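Local structure of serpin-12 (6CJ7) at residues F100-E103 with N104-L107; P180-E183 with Q184-Q187; E255-A258 with S259-D262; D280-L283 with E284-L287. The protein probably inhibits serine proteases as a member of the serpin family and controls the prophenoloxidase activation system in the larval hemolymph of Manduca sexta. One frame throughout, in Å; residues are numbered along the deposited sequence.

Interaction 1: residues F100-E103 with N104-L107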
# COMPACT_ATOMS: atom_id res chain seq x y z
N PHE A 100 12.28 11.77 -8.90
CA PHE A 100 12.43 12.81 -9.91
C PHE A 100 13.32 13.90 -9.31
O PHE A 100 12.89 14.65 -8.43
CB PHE A 100 11.07 13.34 -10.34
CG PHE A 100 10.24 12.31 -11.06
CD1 PHE A 100 9.25 11.60 -10.39
CD2 PHE A 100 10.46 12.05 -12.41
CE1 PHE A 100 8.48 10.64 -11.05
CE2 PHE A 100 9.70 11.08 -13.07
CZ PHE A 100 8.71 10.38 -12.39
N LEU A 101 14.56 13.94 -9.77
CA LEU A 101 15.60 14.81 -9.21
C LEU A 101 15.82 16.01 -10.13
O LEU A 101 16.11 15.85 -11.32
CB LEU A 101 16.90 14.04 -9.03
CG LEU A 101 18.08 14.87 -8.57
CD1 LEU A 101 17.87 15.26 -7.12
CD2 LEU A 101 19.32 14.01 -8.72
N SER A 102 15.71 17.21 -9.56
CA SER A 102 15.92 18.43 -10.33
C SER A 102 17.25 18.41 -11.06
O SER A 102 18.27 17.97 -10.52
CB SER A 102 15.87 19.64 -9.40
OG SER A 102 16.44 20.78 -10.00
N GLU A 103 17.24 18.90 -12.30
CA GLU A 103 18.46 18.98 -13.08
C GLU A 103 19.48 19.97 -12.51
O GLU A 103 20.58 20.05 -13.04
CB GLU A 103 18.14 19.34 -14.53
CG GLU A 103 17.47 18.23 -15.30
CD GLU A 103 17.32 18.57 -16.76
OE1 GLU A 103 17.88 19.61 -17.18
OE2 GLU A 103 16.66 17.80 -17.49
N ASN A 104 19.13 20.71 -11.45
CA ASN A 104 20.15 21.46 -10.72
C ASN A 104 21.14 20.55 -10.01
O ASN A 104 22.24 20.99 -9.65
CB ASN A 104 19.51 22.41 -9.71
CG ASN A 104 18.73 23.53 -10.38
OD1 ASN A 104 19.13 24.04 -11.42
ND2 ASN A 104 17.61 23.91 -9.78
N PHE A 105 20.78 19.28 -9.81
CA PHE A 105 21.62 18.30 -9.13
C PHE A 105 22.10 17.26 -10.13
O PHE A 105 21.38 16.87 -11.05
CB PHE A 105 20.83 17.62 -7.99
CG PHE A 105 20.50 18.55 -6.87
CD1 PHE A 105 19.39 19.38 -6.94
CD2 PHE A 105 21.33 18.65 -5.75
CE1 PHE A 105 19.10 20.26 -5.91
CE2 PHE A 105 21.05 19.53 -4.73
CZ PHE A 105 19.93 20.34 -4.81
N ASN A 106 23.34 16.81 -9.95
CA ASN A 106 23.86 15.68 -10.71
C ASN A 106 23.46 14.39 -10.02
O ASN A 106 23.67 14.24 -8.81
CB ASN A 106 25.38 15.77 -10.84
CG ASN A 106 25.82 16.98 -11.63
OD1 ASN A 106 25.36 17.20 -12.75
ND2 ASN A 106 26.70 17.78 -11.05
N LEU A 107 22.88 13.47 -10.77
CA LEU A 107 22.46 12.22 -10.15
C LEU A 107 23.68 11.36 -9.83
O LEU A 107 24.71 11.42 -10.51
CB LEU A 107 21.47 11.46 -11.04
CG LEU A 107 21.85 10.85 -12.38
CD1 LEU A 107 22.55 9.50 -12.23
CD2 LEU A 107 20.59 10.68 -13.21

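Interaction 2: residues P180-E183 with Q184-Q187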
# COMPACT_ATOMS: atom_id res chain seq x y z
N PRO A 180 -14.36 -18.27 -8.78
CA PRO A 180 -15.16 -17.07 -9.01
C PRO A 180 -16.35 -16.99 -8.06
O PRO A 180 -16.86 -17.99 -7.56
CB PRO A 180 -15.64 -17.22 -10.46
CG PRO A 180 -15.59 -18.68 -10.72
CD PRO A 180 -14.46 -19.22 -9.90
N PHE A 181 -16.76 -15.75 -7.80
CA PHE A 181 -18.11 -15.48 -7.33
C PHE A 181 -19.07 -15.54 -8.50
O PHE A 181 -18.78 -15.00 -9.58
CB PHE A 181 -18.20 -14.10 -6.68
CG PHE A 181 -17.52 -13.99 -5.35
CD1 PHE A 181 -18.20 -14.30 -4.18
CD2 PHE A 181 -16.21 -13.54 -5.26
CE1 PHE A 181 -17.57 -14.17 -2.95
CE2 PHE A 181 -15.58 -13.43 -4.03
CZ PHE A 181 -16.27 -13.74 -2.88
N ARG A 182 -20.22 -16.17 -8.29
CA ARG A 182 -21.27 -16.21 -9.30
C ARG A 182 -21.90 -14.82 -9.39
O ARG A 182 -22.41 -14.30 -8.40
CB ARG A 182 -22.31 -17.27 -8.93
CG ARG A 182 -23.00 -17.95 -10.10
CD ARG A 182 -23.86 -19.15 -9.67
NE ARG A 182 -24.81 -18.81 -8.61
CZ ARG A 182 -26.02 -18.31 -8.84
NH1 ARG A 182 -26.42 -18.07 -10.08
NH2 ARG A 182 -26.83 -18.03 -7.82
N GLU A 183 -21.83 -14.21 -10.58
CA GLU A 183 -22.37 -12.86 -10.76
C GLU A 183 -23.85 -12.80 -10.39
O GLU A 183 -24.28 -11.86 -9.71
CB GLU A 183 -22.19 -12.41 -12.21
CG GLU A 183 -20.93 -11.62 -12.48
CD GLU A 183 -20.88 -11.08 -13.89
OE1 GLU A 183 -19.81 -11.16 -14.52
OE2 GLU A 183 -21.92 -10.58 -14.38
N GLN A 184 -24.64 -13.78 -10.82
CA GLN A 184 -26.06 -13.71 -10.50
C GLN A 184 -26.34 -13.93 -9.02
O GLN A 184 -27.48 -13.73 -8.59
CB GLN A 184 -26.85 -14.71 -11.36
CG GLN A 184 -27.33 -14.16 -12.71
CD GLN A 184 -28.78 -13.66 -12.69
OE1 GLN A 184 -29.17 -12.87 -11.83
NE2 GLN A 184 -29.56 -14.12 -13.66
N ALA A 185 -25.33 -14.27 -8.22
CA ALA A 185 -25.47 -14.34 -6.77
C ALA A 185 -25.18 -13.01 -6.08
O ALA A 185 -25.46 -12.90 -4.88
CB ALA A 185 -24.55 -15.42 -6.19
N THR A 186 -24.63 -12.02 -6.78
CA THR A 186 -24.37 -10.73 -6.17
C THR A 186 -25.69 -10.02 -5.93
O THR A 186 -26.53 -9.95 -6.83
CB THR A 186 -23.47 -9.88 -7.06
OG1 THR A 186 -22.21 -10.55 -7.21
CG2 THR A 186 -23.22 -8.50 -6.44
N GLN A 187 -25.87 -9.49 -4.72
CA GLN A 187 -27.17 -8.96 -4.32
C GLN A 187 -27.01 -7.60 -3.66
O GLN A 187 -26.03 -7.34 -2.95
CB GLN A 187 -27.89 -9.90 -3.35
CG GLN A 187 -28.32 -11.28 -3.90
CD GLN A 187 -29.17 -11.23 -5.15
OE1 GLN A 187 -29.86 -10.25 -5.44
NE2 GLN A 187 -29.11 -12.31 -5.92
O HOH W 1 -21.61 -13.09 -6.05

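Interaction 3: residues E255-A258 with S259-D262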
# COMPACT_ATOMS: atom_id res chain seq x y z
N GLU A 255 2.26 -10.04 12.52
CA GLU A 255 2.53 -11.41 12.92
C GLU A 255 1.23 -12.18 13.12
O GLU A 255 1.14 -13.35 12.74
CB GLU A 255 3.38 -11.42 14.20
CG GLU A 255 4.81 -10.91 14.01
CD GLU A 255 4.89 -9.40 13.75
OE1 GLU A 255 4.03 -8.65 14.27
OE2 GLU A 255 5.81 -8.97 13.02
N ASP A 256 0.22 -11.52 13.70
CA ASP A 256 -1.11 -12.12 13.76
C ASP A 256 -1.64 -12.42 12.37
O ASP A 256 -2.14 -13.52 12.10
CB ASP A 256 -2.09 -11.18 14.48
CG ASP A 256 -1.80 -11.05 15.96
OD1 ASP A 256 -1.46 -12.07 16.60
OD2 ASP A 256 -1.95 -9.93 16.49
N VAL A 257 -1.53 -11.44 11.46
CA VAL A 257 -2.05 -11.62 10.11
C VAL A 257 -1.34 -12.78 9.42
O VAL A 257 -1.99 -13.63 8.79
CB VAL A 257 -1.91 -10.31 9.31
CG1 VAL A 257 -2.35 -10.51 7.87
CG2 VAL A 257 -2.76 -9.22 9.95
N ALA A 258 -0.01 -12.85 9.54
CA ALA A 258 0.72 -13.96 8.91
C ALA A 258 0.21 -15.31 9.40
O ALA A 258 0.10 -16.26 8.62
CB ALA A 258 2.22 -13.82 9.17
N SER A 259 -0.12 -15.41 10.70
CA SER A 259 -0.64 -16.66 11.24
C SER A 259 -1.99 -17.05 10.65
O SER A 259 -2.35 -18.23 10.67
CB SER A 259 -0.78 -16.57 12.77
OG SER A 259 -2.00 -15.94 13.13
N PHE A 260 -2.76 -16.08 10.13
CA PHE A 260 -4.06 -16.40 9.55
C PHE A 260 -3.93 -17.31 8.34
O PHE A 260 -4.87 -18.05 8.02
CB PHE A 260 -4.80 -15.12 9.18
CG PHE A 260 -5.15 -14.24 10.36
CD1 PHE A 260 -5.25 -14.77 11.63
CD2 PHE A 260 -5.38 -12.89 10.18
CE1 PHE A 260 -5.58 -13.95 12.72
CE2 PHE A 260 -5.69 -12.06 11.25
CZ PHE A 260 -5.80 -12.60 12.51
N LEU A 261 -2.78 -17.28 7.65
CA LEU A 261 -2.56 -18.18 6.53
C LEU A 261 -2.40 -19.63 6.97
O LEU A 261 -2.42 -20.53 6.11
CB LEU A 261 -1.32 -17.73 5.74
CG LEU A 261 -1.39 -16.45 4.89
CD1 LEU A 261 -2.71 -16.35 4.14
CD2 LEU A 261 -1.16 -15.19 5.73
N ASP A 262 -2.27 -19.89 8.27
CA ASP A 262 -2.20 -21.25 8.79
C ASP A 262 -3.52 -21.74 9.36
O ASP A 262 -3.58 -22.86 9.88
CB ASP A 262 -1.11 -21.34 9.87
CG ASP A 262 0.26 -21.01 9.34
OD1 ASP A 262 0.54 -21.37 8.18
OD2 ASP A 262 1.06 -20.40 10.08

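Interaction 4: residues D280-L283 with E284-L287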
# COMPACT_ATOMS: atom_id res chain seq x y z
N ASP A 280 -4.87 8.98 -2.84
CA ASP A 280 -3.68 9.76 -3.19
C ASP A 280 -3.23 10.50 -1.94
O ASP A 280 -4.02 11.26 -1.35
CB ASP A 280 -3.96 10.76 -4.31
CG ASP A 280 -4.52 10.11 -5.55
OD1 ASP A 280 -5.51 10.66 -6.09
OD2 ASP A 280 -3.99 9.08 -6.00
N ILE A 281 -1.97 10.32 -1.54
CA ILE A 281 -1.51 10.69 -0.21
C ILE A 281 -0.22 11.49 -0.30
O ILE A 281 0.76 11.05 -0.90
CB ILE A 281 -1.28 9.46 0.67
CG1 ILE A 281 -2.57 8.64 0.83
CG2 ILE A 281 -0.74 9.88 2.00
CD1 ILE A 281 -2.32 7.30 1.47
N ASN A 282 -0.22 12.67 0.33
CA ASN A 282 0.99 13.43 0.58
C ASN A 282 1.57 12.95 1.91
O ASN A 282 0.96 13.15 2.97
CB ASN A 282 0.66 14.91 0.59
CG ASN A 282 1.85 15.79 0.93
OD1 ASN A 282 2.90 15.33 1.38
ND2 ASN A 282 1.66 17.09 0.74
N LEU A 283 2.72 12.29 1.85
CA LEU A 283 3.29 11.64 3.03
C LEU A 283 4.08 12.57 3.94
O LEU A 283 4.50 12.14 5.02
CB LEU A 283 4.20 10.48 2.60
CG LEU A 283 3.46 9.30 1.96
CD1 LEU A 283 4.49 8.39 1.33
CD2 LEU A 283 2.63 8.54 2.99
N GLU A 284 4.31 13.83 3.56
CA GLU A 284 5.15 14.67 4.41
C GLU A 284 4.58 14.85 5.82
O GLU A 284 5.35 14.69 6.78
CB GLU A 284 5.41 16.02 3.73
CG GLU A 284 6.28 16.95 4.57
CD GLU A 284 6.37 18.36 3.99
OE1 GLU A 284 5.48 18.77 3.21
OE2 GLU A 284 7.32 19.06 4.33
N PRO A 285 3.29 15.15 6.02
CA PRO A 285 2.79 15.27 7.40
C PRO A 285 3.04 14.03 8.26
O PRO A 285 3.51 14.15 9.40
CB PRO A 285 1.29 15.54 7.21
CG PRO A 285 1.20 16.20 5.89
CD PRO A 285 2.26 15.54 5.04
N VAL A 286 2.73 12.84 7.74
CA VAL A 286 2.87 11.65 8.58
C VAL A 286 4.34 11.28 8.76
O VAL A 286 4.75 10.86 9.84
CB VAL A 286 2.02 10.48 8.04
CG1 VAL A 286 2.56 9.93 6.73
CG2 VAL A 286 1.90 9.37 9.09
N LEU A 287 5.17 11.49 7.73
CA LEU A 287 6.58 11.16 7.90
C LEU A 287 7.24 12.10 8.90
O LEU A 287 8.13 11.68 9.65
CB LEU A 287 7.30 11.19 6.54
CG LEU A 287 6.86 10.08 5.58
CD1 LEU A 287 7.64 10.12 4.27
CD2 LEU A 287 7.01 8.72 6.23
O HOH W 2 0.80 12.35 5.58
O HOH W 3 2.86 19.10 2.53
O HOH W 4 4.07 19.20 0.06

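Interaction 1: residues F100-E103 with N104-L107
Ser102 receives two backbone N-H groups, one on its side chain and one on its carbonyl. Asn104 N donates to Ser102 OG over 3.1 Å, and Phe105 N donates to Ser102 O over 2.9 Å. The Phe105 N-H points almost straight at the oxygen (164°), though from above the carbonyl plane. With its CG beside its own backbone N (chi1 -68°), Asn104 brings ND2 to 3.3 Å from Ser102 OG, at an angle too poor for a hydrogen bond. The Phe105 bond closes a type I beta turn from Ser102 to Phe105, and the Asn104 bond makes an ST turn at its start. Strand 92-102, which belongs to the central serpin sheet and is flanked by strands 123-126 and 165-174, ends here, and the turn swings the chain into strand 106-107. With alanine at Ser102, the Asn104 N-H is likely to be left without its acceptor and the turn less firmly fixed. Below the polar shell lies an apolar one. Leu101 holds CG anti to its backbone N (chi1 175°), which carries its methyls beneath the turn: CD1 reaches Phe105 CB at 3.9 Å, while CD2 meets Leu107 CB at 4.1 Å. The edge of the Phe105 ring faces Ser102 O. Further out, the ring rests on Gln164 and Pro313, while Leu107 packs on Leu123 and Pro125.

Interaction 2: residues P180-E183 with Q184-Q187
Arg182 is extended at chi2 and bends at chi3 (53°), and the bend folds its guanidinium back over the backbone of Gln184 and Ala185. Ala185 N faces one side of the guanidinium, 4.0 Å from its plane and toward its rim. NH1 comes alongside the aliphatic start of Gln184, 3.6 Å from Gln184 CB, and NH2 lies 3.8 Å from Ala185 CB. The small alanine suits this place, since its methyl fits between the guanidinium and Arg182 O. Underneath, the chain coils through two successive bonds of the same reach: Ala185 N donates to Arg182 O over 2.9 Å and Thr186 N to Glu183 O over 3.0 Å. In both, the donor stands well above the carbonyl plane. In the serpin fold this loop leaves strand 165-174 of the central sheet and leads into strand 187-192, close to the region called the breach; Phe181 meets Trp177 there edge to face. Water 1 adds a link across the coil, donating to Arg182 O and, at 2.9 Å, to Thr186 OG1. Thr186 keeps OG1 beside its backbone N (chi1 -62°), where the hydroxyl also bonds Glu328. That glutamate lies shortly before the disordered loop 332-346, probably the reactive-centre loop, and also bonds Phe181 through the backbone.

Interaction 3: residues E255-A258 with S259-D262
In the short helix 254-260, which packs over strands 220-226, 232-239 and 359-365 of the serpin fold, Phe260 and Ser259 both close on the carbonyl of Asp256. Ser259 OG donates to Asp256 O over a short 2.6 Å, in the carbonyl plane and on a lone pair; chi1 of 83° turns the hydroxyl back toward the preceding turn. Phe260 lays its ring flat beneath the same oxygen, with Asp256 O 3.3 Å above the ring plane and over its centre. The Phe260 N-H is shared, bonding Val257 O at 2.9 Å and Asp256 O only weakly. The backbone pattern thus tightens: Ser259 N reaches back four residues to Glu255 O, whereas Leu261 N reaches three, to Ala258 O. Leu261 tucks CD2 3.3 Å from Ala258 O, with Val257 O close by. A leucine in place of Phe260 has no flat face, so Asp256 O would probably lose the ring packed against it and His215 its edge-to-face mate. Val257, buried, touches Phe260 through CG2 and also packs on Ile362 and Trp364, whereas Glu255 suits the exposed side. Such a split of apolar and polar residues is typical of an amphipathic helix lying on a sheet.

Interaction 4: residues D280-L283 with E284-L287
Leu287 N donates to Leu283 O over 2.9 Å, the shortest direct polar bond of this junction, and lies nearly along the C=O axis. It is the first four-residue bond of the stretch, and a side-chain bond precedes it along the chain. Asn282 places CG anti to its backbone N (chi1 176°), swinging OD1 forward to accept from Glu284 N at 3.0 Å with an N-H...O angle of 163°. This is an Asx turn acting as a cap: the amide oxygen takes up an N-H that the first helical turn cannot satisfy itself. In the serpin fold it marks the passage from strand 265-282, which lies beside strand 317-326, into helix 284-289. Pro285 suits the second place of that helix, since no N-H is needed there, and its CD packs 3.4 Å from Asn282 O. That oxygen also receives a hydrogen from water 2 at 2.7 Å, and the same water accepts from Val286 N. The amide of Asn282 and the carboxylate of Glu284 lie side by side, their planes 20° apart, bridged by water 3 between Asn282 ND2 and Glu284 OE1. A carboxylate so near the start of a helix is likely to be favoured by the helix dipole. On the buried side, Leu283 touches Val286 CG1 with CD2 (4.0 Å) and Leu287 CD1 with CB (3.8 Å), while Val286 and Leu287 pack on helix 19-31.

All four are local contacts in series along the chain, and none touches another, though interactions 1 and 4 reach the same sheet. Interaction 2 lies at the surface, where a water and a guanidinium laid against the backbone supplement the backbone bonds. Interactions 1, 3 and 4 are partly buried and pair a polar rim with leucine, valine or phenylalanine packing inward. Interactions 1 and 4 each sit where a long strand stops, about 22 Å apart between centres, and both use a side-chain oxygen to accept an N-H two residues on, serine in one and asparagine in the other. In interaction 3 the serine hydroxyl instead donates, within a helix, to a carbonyl three residues back.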